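Side-chain contact in CCHC-type domain-containing protein (Trypanosoma brucei brucei, PDB 7C45), which binds RNA and trims guide RNAs, probably as a 3'-5' exonuclease of the RNase D type that carries two zinc knuckles: residues T77-P80 with D81-V84. Numbering follows the deposited sequence.
Sequences TLTP and DVFV
Thr79 caps the start of helix 80-92: its OG1 accepts a weak bond from Val82 N at 3.3 Å. The same hydroxyl donates to Leu78 O across 2.5 Å, in the carbonyl plane and on a lone pair. Chi1 of 69° sets OG1 between the backbone N and the carbonyl carbon of Thr79, where it can serve both partners. Thr79 has a positive phi of 81°, by which the chain leaves helix 75-78 and turns at once into the next helix, with Pro80 in its first turn. Val82 packs over this turn, its side chain slanting across that of Thr79. Its methyl CG2 lies against both ends of the Thr79–Leu78 bond, 3.5 Å from Thr79 OG1 and 3.4 Å from Leu78 O. Two regular helical bonds follow, Phe83 N to Thr79 O (3.0 Å) and Val84 N to Pro80 O (2.9 Å). CG1 and CG2 of Val84 both crowd Pro80 O, the nearer, CG2, at 3.1 Å.

Thr79 is thus exposed yet closely held. The buried apolar contact is wider: Leu78 CD1 comes obliquely to the ring of Phe83 and meets Phe83 CB at 4.3 Å. The loose, solvent side belongs to Asp81, which, with CG anti to its N (chi1 -176°), carries its carboxylate away from the turn.

The turn joins two consecutive helices at the periphery of the exonuclease domain, just after strand 70-74. Phe83 meets Phe73 of that strand edge-to-face, Pro80, Phe83 and Val84 rest on Leu114 of helix 104-114, and Val82 packs on Leu25 and His22 of helix 22-33, His22 being a residue that can bind zinc in this protein, though none is bound here.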
ATOM      1  N   THR A  77      13.708  -0.853  19.471  1.00 15.80           N
ATOM      2  CA  THR A  77      14.641  -1.607  20.301  1.00 16.03           C
ATOM      3  C   THR A  77      16.047  -1.606  19.699  1.00 15.85           C
ATOM      4  O   THR A  77      17.021  -1.373  20.406  1.00 15.95           O
ATOM      5  CB  THR A  77      14.124  -3.032  20.493  1.00 16.31           C
ATOM      6  OG1 THR A  77      12.889  -3.003  21.225  1.00 16.57           O
ATOM      7  CG2 THR A  77      15.141  -3.847  21.266  1.00 16.58           C
ATOM      8  N   LEU A  78      16.167  -1.862  18.391  1.00 15.62           N
ATOM      9  CA  LEU A  78      17.474  -1.882  17.737  1.00 15.51           C
ATOM     10  C   LEU A  78      18.184  -0.531  17.818  1.00 15.37           C
ATOM     11  O   LEU A  78      19.418  -0.478  17.893  1.00 15.41           O
ATOM     12  CB  LEU A  78      17.309  -2.269  16.271  1.00 15.33           C
ATOM     13  CG  LEU A  78      16.838  -3.693  15.986  1.00 15.50           C
ATOM     14  CD1 LEU A  78      16.473  -3.815  14.505  1.00 15.33           C
ATOM     15  CD2 LEU A  78      17.927  -4.700  16.363  1.00 15.76           C
ATOM     16  N   THR A  79      17.415   0.556  17.745  1.00 15.26           N
ATOM     17  CA  THR A  79      17.711   1.964  17.481  1.00 15.13           C
ATOM     18  C   THR A  79      17.857   2.181  15.990  1.00 14.91           C
ATOM     19  O   THR A  79      18.384   1.313  15.282  1.00 14.89           O
ATOM     20  CB  THR A  79      18.974   2.515  18.167  1.00 15.25           C
ATOM     21  OG1 THR A  79      20.154   1.936  17.593  1.00 15.22           O
ATOM     22  CG2 THR A  79      18.910   2.314  19.678  1.00 15.51           C
ATOM     23  N   PRO A  80      17.403   3.337  15.493  1.00 14.81           N
ATOM     24  CA  PRO A  80      17.658   3.696  14.100  1.00 14.66           C
ATOM     25  C   PRO A  80      19.109   3.515  13.666  1.00 14.71           C
ATOM     26  O   PRO A  80      19.358   2.989  12.578  1.00 14.67           O
ATOM     27  CB  PRO A  80      17.204   5.162  14.067  1.00 14.65           C
ATOM     28  CG  PRO A  80      16.038   5.186  15.008  1.00 14.72           C
ATOM     29  CD  PRO A  80      16.435   4.256  16.128  1.00 14.86           C
ATOM     30  N   ASP A  81      20.071   3.939  14.482  1.00 14.83           N
ATOM     31  CA  ASP A  81      21.463   3.841  14.071  1.00 14.92           C
ATOM     32  C   ASP A  81      21.826   2.409  13.723  1.00 14.96           C
ATOM     33  O   ASP A  81      22.455   2.161  12.691  1.00 19.61           O
ATOM     34  CB  ASP A  81      22.391   4.379  15.165  1.00 15.15           C
ATOM     35  CG  ASP A  81      23.854   4.390  14.742  1.00 18.67           C
ATOM     36  OD1 ASP A  81      24.177   4.941  13.678  1.00 20.16           O
ATOM     37  OD2 ASP A  81      24.672   3.797  15.453  1.00 26.24           O
ATOM     38  N   VAL A  82      21.419   1.455  14.552  1.00 15.02           N
ATOM     39  CA  VAL A  82      21.772   0.065  14.278  1.00 15.13           C
ATOM     40  C   VAL A  82      21.008  -0.443  13.056  1.00 15.04           C
ATOM     41  O   VAL A  82      21.585  -1.049  12.142  1.00 15.13           O
ATOM     42  CB  VAL A  82      21.516  -0.812  15.515  1.00 15.28           C
ATOM     43  CG1 VAL A  82      21.641  -2.298  15.147  1.00 15.44           C
ATOM     44  CG2 VAL A  82      22.514  -0.481  16.613  1.00 15.43           C
ATOM     45  N   PHE A  83      19.706  -0.169  13.014  1.00 14.90           N
ATOM     46  CA  PHE A  83      18.860  -0.683  11.935  1.00 15.17           C
ATOM     47  C   PHE A  83      19.310  -0.194  10.556  1.00 14.78           C
ATOM     48  O   PHE A  83      19.353  -0.978   9.597  1.00 14.86           O
ATOM     49  CB  PHE A  83      17.406  -0.288  12.202  1.00 14.70           C
ATOM     50  CG  PHE A  83      16.496  -0.452  11.018  1.00 14.59           C
ATOM     51  CD1 PHE A  83      16.012  -1.700  10.671  1.00 14.69           C
ATOM     52  CD2 PHE A  83      16.108   0.641  10.253  1.00 14.44           C
ATOM     53  CE1 PHE A  83      15.173  -1.864   9.571  1.00 14.61           C
ATOM     54  CE2 PHE A  83      15.258   0.486   9.173  1.00 14.36           C
ATOM     55  CZ  PHE A  83      14.794  -0.777   8.829  1.00 14.44           C
ATOM     56  N   VAL A  84      19.648   1.086  10.429  1.00 14.71           N
ATOM     57  CA  VAL A  84      19.934   1.636   9.110  1.00 15.38           C
ATOM     58  C   VAL A  84      21.302   1.226   8.571  1.00 14.93           C
ATOM     59  O   VAL A  84      21.521   1.320   7.360  1.00 15.12           O
ATOM     60  CB  VAL A  84      19.838   3.172   9.105  1.00 16.26           C
ATOM     61  CG1 VAL A  84      18.457   3.655   9.568  1.00 16.06           C
ATOM     62  CG2 VAL A  84      20.909   3.738   9.951  1.00 14.76           C
TER